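Local coordinates for protein POP2 (Saccharomyces cerevisiae, PDB 1UOC) that is a 3'-5' exoribonuclease preferring poly(A), probably a catalytic subunit of the CCR4-NOT mRNA deadenylase complex, most probably with magnesium as cofactor, at residues 44-49 and 245-250; 159-164 and 252-257; 14-19 and 97-102. All blocks are in the same frame, centred on the assembly; numbering follows the deposited sequence.

Interaction 1. Residues 44-49 and 245-250; sequences STEFVG and TTTGGQ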
loop_
_atom_site.group_PDB
_atom_site.type_symbol
_atom_site.label_atom_id
_atom_site.label_comp_id
_atom_site.label_asym_id
_atom_site.label_seq_id
_atom_site.Cartn_x
_atom_site.Cartn_y
_atom_site.Cartn_z
ATOM N N SER A 44 -0.339 2.140 -0.130
ATOM C CA SER A 44 0.252 2.720 -1.323
ATOM C C SER A 44 1.079 3.920 -0.873
ATOM O O SER A 44 0.812 4.524 0.174
ATOM C CB SER A 44 -0.825 3.161 -2.305
ATOM O OG SER A 44 -0.224 3.478 -3.546
ATOM N N THR A 45 2.090 4.265 -1.655
ATOM C CA THR A 45 2.954 5.363 -1.268
ATOM C C THR A 45 3.370 6.240 -2.429
ATOM O O THR A 45 3.316 5.847 -3.595
ATOM C CB THR A 45 4.232 4.847 -0.622
ATOM O OG1 THR A 45 4.945 4.066 -1.591
ATOM C CG2 THR A 45 3.916 3.993 0.604
ATOM N N GLU A 46 3.791 7.440 -2.080
ATOM C CA GLU A 46 4.249 8.397 -3.055
ATOM C C GLU A 46 5.452 9.060 -2.407
ATOM O O GLU A 46 5.338 9.723 -1.373
ATOM C CB GLU A 46 3.145 9.412 -3.364
ATOM C CG GLU A 46 3.462 10.334 -4.538
ATOM C CD GLU A 46 3.789 9.570 -5.807
ATOM O OE1 GLU A 46 2.909 8.849 -6.322
ATOM O OE2 GLU A 46 4.934 9.685 -6.291
ATOM N N PHE A 47 6.617 8.827 -2.997
ATOM C CA PHE A 47 7.848 9.399 -2.484
ATOM C C PHE A 47 8.308 10.482 -3.426
ATOM O O PHE A 47 8.050 10.435 -4.630
ATOM C CB PHE A 47 8.958 8.354 -2.401
ATOM C CG PHE A 47 8.610 7.152 -1.580
ATOM C CD1 PHE A 47 8.168 5.981 -2.191
ATOM C CD2 PHE A 47 8.752 7.175 -0.196
ATOM C CE1 PHE A 47 7.878 4.845 -1.433
ATOM C CE2 PHE A 47 8.462 6.042 0.571
ATOM C CZ PHE A 47 8.027 4.877 -0.047
ATOM N N VAL A 48 8.995 11.463 -2.866
ATOM C CA VAL A 48 9.540 12.549 -3.651
ATOM C C VAL A 48 11.064 12.424 -3.579
ATOM O O VAL A 48 11.645 12.327 -2.493
ATOM C CB VAL A 48 9.063 13.913 -3.110
ATOM C CG1 VAL A 48 7.559 14.045 -3.328
ATOM C CG2 VAL A 48 9.383 14.044 -1.632
ATOM N N GLY A 49 11.703 12.385 -4.743
ATOM C CA GLY A 49 13.147 12.259 -4.790
ATOM C C GLY A 49 13.565 11.715 -6.136
ATOM O O GLY A 49 12.709 11.378 -6.960
ATOM N N THR A 245 -6.747 7.667 -9.164
ATOM C CA THR A 245 -5.432 8.192 -9.551
ATOM C C THR A 245 -4.625 8.817 -8.413
ATOM O O THR A 245 -3.429 9.027 -8.543
ATOM C CB THR A 245 -5.553 9.234 -10.689
ATOM O OG1 THR A 245 -6.330 10.348 -10.237
ATOM C CG2 THR A 245 -6.227 8.619 -11.899
ATOM N N THR A 246 -5.276 9.128 -7.302
ATOM C CA THR A 246 -4.580 9.706 -6.157
ATOM C C THR A 246 -3.935 8.578 -5.362
ATOM O O THR A 246 -4.245 7.394 -5.566
ATOM C CB THR A 246 -5.551 10.444 -5.221
ATOM O OG1 THR A 246 -6.547 9.520 -4.765
ATOM C CG2 THR A 246 -6.226 11.608 -5.945
ATOM N N THR A 247 -3.050 8.937 -4.445
ATOM C CA THR A 247 -2.366 7.933 -3.636
ATOM C C THR A 247 -3.371 7.142 -2.790
ATOM O O THR A 247 -3.266 5.923 -2.661
ATOM C CB THR A 247 -1.297 8.599 -2.744
ATOM O OG1 THR A 247 -0.435 9.390 -3.577
ATOM C CG2 THR A 247 -0.459 7.547 -2.003
ATOM N N GLY A 248 -4.344 7.840 -2.217
ATOM C CA GLY A 248 -5.357 7.165 -1.429
ATOM C C GLY A 248 -6.166 6.263 -2.335
ATOM O O GLY A 248 -6.433 5.113 -2.006
ATOM N N GLY A 249 -6.534 6.787 -3.499
ATOM C CA GLY A 249 -7.303 6.019 -4.462
ATOM C C GLY A 249 -6.601 4.747 -4.881
ATOM O O GLY A 249 -7.245 3.724 -5.125
ATOM N N GLN A 250 -5.273 4.814 -4.960
ATOM C CA GLN A 250 -4.470 3.657 -5.337
ATOM C C GLN A 250 -4.582 2.539 -4.303
ATOM O O GLN A 250 -4.697 1.372 -4.665
ATOM C CB GLN A 250 -2.997 4.055 -5.500
ATOM C CG GLN A 250 -2.671 4.787 -6.800
ATOM C CD GLN A 250 -2.754 3.878 -8.015
ATOM O OE1 GLN A 250 -1.959 2.946 -8.165
ATOM N NE2 GLN A 250 -3.729 4.136 -8.887
HETATM O O HOH W 1 -0.181 8.597 -6.794
#

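Interaction 2. Residues 159-164 and 252-257; sequences ITYHAA and LLMLLS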
loop_
_atom_site.group_PDB
_atom_site.type_symbol
_atom_site.label_atom_id
_atom_site.label_comp_id
_atom_site.label_asym_id
_atom_site.label_seq_id
_atom_site.Cartn_x
_atom_site.Cartn_y
_atom_site.Cartn_z
ATOM N N ILE A 159 -2.068 -5.947 2.198
ATOM C CA ILE A 159 -2.107 -6.061 0.738
ATOM C C ILE A 159 -1.204 -4.981 0.161
ATOM O O ILE A 159 -1.322 -3.810 0.526
ATOM C CB ILE A 159 -3.540 -5.849 0.197
ATOM C CG1 ILE A 159 -4.497 -6.839 0.861
ATOM C CG2 ILE A 159 -3.563 -6.007 -1.329
ATOM C CD1 ILE A 159 -4.170 -8.299 0.576
ATOM N N THR A 160 -0.312 -5.373 -0.741
ATOM C CA THR A 160 0.625 -4.442 -1.340
ATOM C C THR A 160 0.765 -4.712 -2.824
ATOM O O THR A 160 0.304 -5.737 -3.327
ATOM C CB THR A 160 2.003 -4.588 -0.678
ATOM O OG1 THR A 160 2.901 -3.617 -1.227
ATOM C CG2 THR A 160 2.558 -5.997 -0.927
ATOM N N TYR A 161 1.402 -3.781 -3.524
ATOM C CA TYR A 161 1.641 -3.909 -4.959
ATOM C C TYR A 161 3.078 -3.443 -5.094
ATOM O O TYR A 161 3.390 -2.309 -4.747
ATOM C CB TYR A 161 0.714 -2.984 -5.754
ATOM C CG TYR A 161 0.280 -3.577 -7.075
ATOM C CD1 TYR A 161 -0.775 -4.488 -7.131
ATOM C CD2 TYR A 161 0.972 -3.291 -8.257
ATOM C CE1 TYR A 161 -1.130 -5.109 -8.329
ATOM C CE2 TYR A 161 0.633 -3.903 -9.454
ATOM C CZ TYR A 161 -0.417 -4.815 -9.485
ATOM O OH TYR A 161 -0.743 -5.456 -10.661
ATOM N N HIS A 162 3.956 -4.305 -5.591
ATOM C CA HIS A 162 5.369 -3.946 -5.687
ATOM C C HIS A 162 5.777 -3.559 -4.265
ATOM O O HIS A 162 6.182 -2.425 -4.002
ATOM C CB HIS A 162 5.568 -2.761 -6.633
ATOM C CG HIS A 162 5.529 -3.129 -8.085
ATOM N ND1 HIS A 162 5.373 -2.192 -9.084
ATOM C CD2 HIS A 162 5.659 -4.326 -8.707
ATOM C CE1 HIS A 162 5.410 -2.796 -10.261
ATOM N NE2 HIS A 162 5.583 -4.091 -10.059
ATOM N N ALA A 163 5.632 -4.521 -3.354
ATOM C CA ALA A 163 5.949 -4.343 -1.946
ATOM C C ALA A 163 7.310 -3.699 -1.757
ATOM O O ALA A 163 7.410 -2.480 -1.630
ATOM C CB ALA A 163 5.909 -5.692 -1.239
ATOM N N ALA A 164 8.343 -4.537 -1.729
ATOM C CA ALA A 164 9.733 -4.117 -1.559
ATOM C C ALA A 164 9.936 -2.678 -1.087
ATOM O O ALA A 164 10.409 -2.445 0.026
ATOM C CB ALA A 164 10.494 -4.348 -2.853
ATOM N N LEU A 252 -7.005 2.118 -2.386
ATOM C CA LEU A 252 -8.379 1.681 -2.556
ATOM C C LEU A 252 -8.538 0.717 -3.748
ATOM O O LEU A 252 -9.174 -0.331 -3.628
ATOM C CB LEU A 252 -9.295 2.901 -2.735
ATOM C CG LEU A 252 -10.736 2.606 -3.179
ATOM C CD1 LEU A 252 -11.418 1.633 -2.212
ATOM C CD2 LEU A 252 -11.500 3.924 -3.266
ATOM N N LEU A 253 -7.953 1.069 -4.888
ATOM C CA LEU A 253 -8.050 0.245 -6.093
ATOM C C LEU A 253 -7.418 -1.115 -5.854
ATOM O O LEU A 253 -7.924 -2.149 -6.299
ATOM C CB LEU A 253 -7.345 0.942 -7.276
ATOM C CG LEU A 253 -7.528 0.317 -8.669
ATOM C CD1 LEU A 253 -9.012 0.185 -8.983
ATOM C CD2 LEU A 253 -6.841 1.180 -9.736
ATOM N N MET A 254 -6.292 -1.086 -5.156
ATOM C CA MET A 254 -5.516 -2.266 -4.805
ATOM C C MET A 254 -6.368 -3.251 -4.018
ATOM O O MET A 254 -6.487 -4.418 -4.383
ATOM C CB MET A 254 -4.330 -1.813 -3.955
ATOM C CG MET A 254 -3.144 -2.737 -3.902
ATOM S SD MET A 254 -1.855 -2.035 -2.844
ATOM C CE MET A 254 -1.514 -0.524 -3.736
ATOM N N LEU A 255 -6.962 -2.777 -2.925
ATOM C CA LEU A 255 -7.801 -3.623 -2.069
ATOM C C LEU A 255 -9.051 -4.172 -2.787
ATOM O O LEU A 255 -9.428 -5.331 -2.610
ATOM C CB LEU A 255 -8.229 -2.824 -0.835
ATOM C CG LEU A 255 -8.988 -3.580 0.246
ATOM C CD1 LEU A 255 -8.075 -4.676 0.815
ATOM C CD2 LEU A 255 -9.442 -2.620 1.340
ATOM N N LEU A 256 -9.698 -3.321 -3.577
ATOM C CA LEU A 256 -10.893 -3.708 -4.333
ATOM C C LEU A 256 -10.517 -4.838 -5.278
ATOM O O LEU A 256 -11.218 -5.843 -5.395
ATOM C CB LEU A 256 -11.389 -2.510 -5.152
ATOM C CG LEU A 256 -12.699 -1.782 -4.851
ATOM C CD1 LEU A 256 -13.155 -2.033 -3.428
ATOM C CD2 LEU A 256 -12.486 -0.290 -5.137
ATOM N N SER A 257 -9.390 -4.654 -5.955
ATOM C CA SER A 257 -8.898 -5.637 -6.898
ATOM C C SER A 257 -8.523 -6.938 -6.203
ATOM O O SER A 257 -8.868 -8.013 -6.677
ATOM C CB SER A 257 -7.697 -5.076 -7.671
ATOM O OG SER A 257 -8.096 -3.986 -8.489
#

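Interaction 3. Residues 14-19 and 97-102; sequences LFVRDV and PSTWQF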
loop_
_atom_site.group_PDB
_atom_site.type_symbol
_atom_site.label_atom_id
_atom_site.label_comp_id
_atom_site.label_asym_id
_atom_site.label_seq_id
_atom_site.Cartn_x
_atom_site.Cartn_y
_atom_site.Cartn_z
ATOM N N LEU A 14 -16.084 4.321 -2.615
ATOM C CA LEU A 14 -15.137 5.114 -3.385
ATOM C C LEU A 14 -14.951 6.545 -2.874
ATOM O O LEU A 14 -14.946 7.504 -3.643
ATOM C CB LEU A 14 -15.568 5.118 -4.854
ATOM C CG LEU A 14 -15.979 3.741 -5.412
ATOM C CD1 LEU A 14 -16.441 3.879 -6.860
ATOM C CD2 LEU A 14 -14.809 2.759 -5.305
ATOM N N PHE A 15 -14.783 6.670 -1.564
ATOM C CA PHE A 15 -14.578 7.956 -0.920
ATOM C C PHE A 15 -13.256 7.879 -0.162
ATOM O O PHE A 15 -13.039 6.939 0.601
ATOM C CB PHE A 15 -15.721 8.234 0.065
ATOM C CG PHE A 15 -15.457 9.391 0.981
ATOM C CD1 PHE A 15 -15.462 10.695 0.494
ATOM C CD2 PHE A 15 -15.153 9.176 2.323
ATOM C CE1 PHE A 15 -15.162 11.778 1.333
ATOM C CE2 PHE A 15 -14.850 10.250 3.175
ATOM C CZ PHE A 15 -14.853 11.554 2.677
ATOM N N VAL A 16 -12.379 8.858 -0.377
ATOM C CA VAL A 16 -11.079 8.909 0.289
ATOM C C VAL A 16 -10.994 10.073 1.275
ATOM O O VAL A 16 -11.124 11.231 0.881
ATOM C CB VAL A 16 -9.930 9.086 -0.726
ATOM C CG1 VAL A 16 -8.604 9.152 0.008
ATOM C CG2 VAL A 16 -9.924 7.953 -1.730
ATOM N N ARG A 17 -10.771 9.783 2.553
ATOM C CA ARG A 17 -10.663 10.857 3.530
ATOM C C ARG A 17 -9.227 11.345 3.573
ATOM O O ARG A 17 -8.306 10.551 3.770
ATOM C CB ARG A 17 -11.052 10.389 4.931
ATOM C CG ARG A 17 -10.679 11.399 6.019
ATOM C CD ARG A 17 -11.819 12.362 6.319
ATOM N NE ARG A 17 -12.773 11.784 7.267
ATOM C CZ ARG A 17 -14.095 11.814 7.120
ATOM N NH1 ARG A 17 -14.635 12.398 6.063
ATOM N NH2 ARG A 17 -14.882 11.248 8.027
ATOM N N ASP A 18 -9.046 12.645 3.371
ATOM C CA ASP A 18 -7.730 13.251 3.416
ATOM C C ASP A 18 -7.371 13.459 4.874
ATOM O O ASP A 18 -8.221 13.849 5.684
ATOM C CB ASP A 18 -7.724 14.600 2.699
ATOM C CG ASP A 18 -7.216 14.500 1.281
ATOM O OD1 ASP A 18 -6.024 14.167 1.090
ATOM O OD2 ASP A 18 -8.009 14.752 0.352
ATOM N N VAL A 19 -6.121 13.175 5.211
ATOM C CA VAL A 19 -5.654 13.342 6.574
ATOM C C VAL A 19 -4.466 14.299 6.573
ATOM O O VAL A 19 -3.567 14.195 5.733
ATOM C CB VAL A 19 -5.226 11.986 7.197
ATOM C CG1 VAL A 19 -5.001 12.143 8.695
ATOM C CG2 VAL A 19 -6.291 10.922 6.933
ATOM N N PRO A 97 -15.592 6.969 6.398
ATOM C CA PRO A 97 -14.459 6.644 5.528
ATOM C C PRO A 97 -13.855 5.258 5.769
ATOM O O PRO A 97 -13.780 4.772 6.897
ATOM C CB PRO A 97 -13.470 7.759 5.836
ATOM C CG PRO A 97 -13.696 7.965 7.309
ATOM C CD PRO A 97 -15.209 7.992 7.384
ATOM N N SER A 98 -13.391 4.657 4.685
ATOM C CA SER A 98 -12.790 3.339 4.715
ATOM C C SER A 98 -11.425 3.400 3.989
ATOM O O SER A 98 -10.723 2.395 3.845
ATOM C CB SER A 98 -13.729 2.380 3.997
ATOM O OG SER A 98 -13.438 1.064 4.345
ATOM N N THR A 99 -11.075 4.588 3.507
ATOM C CA THR A 99 -9.812 4.794 2.810
ATOM C C THR A 99 -9.282 6.142 3.245
ATOM O O THR A 99 -10.031 7.107 3.340
ATOM C CB THR A 99 -9.992 4.785 1.275
ATOM O OG1 THR A 99 -10.479 3.509 0.865
ATOM C CG2 THR A 99 -8.642 5.030 0.573
ATOM N N TRP A 100 -7.986 6.205 3.504
ATOM C CA TRP A 100 -7.364 7.426 3.973
ATOM C C TRP A 100 -6.157 7.752 3.126
ATOM O O TRP A 100 -5.487 6.856 2.604
ATOM C CB TRP A 100 -6.893 7.239 5.420
ATOM C CG TRP A 100 -8.014 7.062 6.412
ATOM C CD1 TRP A 100 -8.639 8.044 7.127
ATOM C CD2 TRP A 100 -8.690 5.839 6.732
ATOM N NE1 TRP A 100 -9.661 7.510 7.868
ATOM C CE2 TRP A 100 -9.720 6.157 7.642
ATOM C CE3 TRP A 100 -8.529 4.505 6.328
ATOM C CZ2 TRP A 100 -10.589 5.189 8.162
ATOM C CZ3 TRP A 100 -9.389 3.545 6.841
ATOM C CH2 TRP A 100 -10.410 3.892 7.749
ATOM N N GLN A 101 -5.888 9.046 2.996
ATOM C CA GLN A 101 -4.721 9.516 2.280
ATOM C C GLN A 101 -4.009 10.429 3.245
ATOM O O GLN A 101 -4.441 11.552 3.476
ATOM C CB GLN A 101 -5.073 10.299 1.018
ATOM C CG GLN A 101 -3.809 10.690 0.236
ATOM C CD GLN A 101 -4.107 11.332 -1.106
ATOM O OE1 GLN A 101 -4.396 12.517 -1.185
ATOM N NE2 GLN A 101 -4.040 10.547 -2.161
ATOM N N PHE A 102 -2.925 9.933 3.822
ATOM C CA PHE A 102 -2.149 10.721 4.756
ATOM C C PHE A 102 -1.186 11.619 3.979
ATOM O O PHE A 102 -0.441 11.154 3.119
ATOM C CB PHE A 102 -1.375 9.797 5.700
ATOM C CG PHE A 102 -2.257 8.881 6.520
ATOM C CD1 PHE A 102 -2.685 7.656 6.007
ATOM C CD2 PHE A 102 -2.660 9.248 7.796
ATOM C CE1 PHE A 102 -3.500 6.810 6.757
ATOM C CE2 PHE A 102 -3.477 8.409 8.559
ATOM C CZ PHE A 102 -3.897 7.186 8.034
HETATM O O HOH W 2 -14.286 5.180 2.306
#

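Interaction 1. Residues 44-49 and 245-250
The hydroxyl OG1 of Thr-247 meets the aliphatic flank of Glu-46 and has two weak polar partners. Its distance to Glu-46 CB is 3.6 Å. A single water, only weakly bound at the threonine, bridges the two segments by donating to Glu-46 OE1 at 3.1 Å; the amide of Gln-80, on the neighbouring strand 77-86, offers OG1 a second weak bond. The other branch of Thr-247, CG2, lies anti to its backbone N (the OG1 torsion is -53°) and packs on the strand backbone, 3.9 Å from Ser-44 O.

About one turn on from Thr-247, Gln-250 CB stands 3.4 Å from Ser-44 OG. OG is anti to the serine N (chi1 -169°). The Gln-250 chain then bends away, and its NE2 binds the carbonyl of Phe-244. Behind this surface the helix is started by Thr-246, the N-cap residue, whose OG1 accepts from Gly-249 N at 3.0 Å.

Ser-44, Glu-46 and Gln-250 are predicted to bind a catalytic divalent cation together with Asp-166 of helix 165-174, whose OD1 is hydrogen-bonded to Thr-45 OG1. The example illustrates how a DEDD-type nuclease assembles its site from a strand and helices far apart in sequence. A serine and a glutamine stand here where the classical DEDD quartet has carboxylates, so fewer carboxylates probably face the cation.

Interaction 2. Residues 159-164 and 252-257
Met-254 lays its sulfur against the backbone where strand 157-160 ends. SD is 3.7 Å from Thr-160 C, with Tyr-161 N and Ile-159 O scarcely farther off. The chain is extended as far as SD, which is anti to CA (chi2 -180°), and the turn at chi3, -61°, brings the methyl CE to 3.9 Å from Tyr-161 CB. On the strand, Ile-159 uses both branches: CG2 slides past Met-254 CG at 4.2 Å, and CG1 meets Leu-255 CD1, the two side chains crossing at about a right angle.

The contact is van der Waals packing, largely of apolar side chains, of helix 247-264 on one face of the mixed sheet, the helix-on-sheet layering of RNase H-like nucleases. Thr-160, next in the strand, starts its side chain away from the helix and lies near Asp-166, a predicted metal ligand.

Farther out, backbone bonds of Ile-159 to Val-41 and Ile-43 set the strand beside strand 40-48. Tyr-161 OH is hydrogen-bonded to the carbonyl of Tyr-227, while its side chain touches helices 200-207 and 229-235. In the helix, Ser-257 turns its hydroxyl back onto Leu-253 O at 2.9 Å, reaching that oxygen from the face opposite to its own backbone N.

Interaction 3. Residues 14-19 and 97-102
Arg-17 exchanges backbone hydrogen bonds with both neighbours of Trp-100, the pattern of parallel strands. Its N donates to Thr-99 O at 2.9 Å, its O accepts from Gln-101 N at 3.0 Å, and Val-19 N continues the ladder to Gln-101 O at 2.9 Å. Arg-17 O also receives a CA-H...O contact from Trp-100 CA, 3.3 Å away. Before the ladder begins, a water takes over: it donates to Phe-15 O at 2.7 Å and accepts from Ser-98 N.

Among polar side chains, Glu-27 of helix 24-34 grips both strands, forming a salt bridge with Arg-17 NE and a hydrogen bond with Trp-100 NE1.

Packing fills in between. Bends at chi2 (92°) and chi3 (84°) of Arg-17 take CD and then NE round. Pro-97 CG lies over one face of the guanidinium, and NH2 comes 3.3 Å from Pro-97 CD. Val-19 CG2 touches the indole edge at Trp-100 CD1, 3.7 Å away, and also lies over one face of the Phe-102 ring, toward its rim. The Phe-15 ring puts its edge, CE2, against Pro-97 CB at 3.9 Å. On the face of Gln-101, opposite to that of Val-19, Trp-100 and Phe-102, Val-16 CG1 packs on Gln-101 CB.

Such a short parallel pairing forms one edge of the mixed sheet in this RNase H-like nuclease domain, strand 17-19 being outermost on that side.

How the interactions relate
Along the chain the segments run 14-19, 44-49, 97-102, 159-164, 245-250, 252-257. Interaction 3 therefore closes before interaction 2 opens, while interaction 1 crosses both. One mixed sheet unites them: strands 17-19 and 99-103 lie at one edge, and strands 40-48 and 157-160 farther across. Helix 247-264 serves interactions 1 and 2, whose centres are about 12 Å apart, and Ser-44 CB touches Met-254 CE between them. The centre of interaction 3 is about 12 Å from that of interaction 1 and about 15 Å from that of interaction 2; its Leu-14 and Thr-99 reach that helix. The late helix thus ties a predicted metal site to the core and sheet edge.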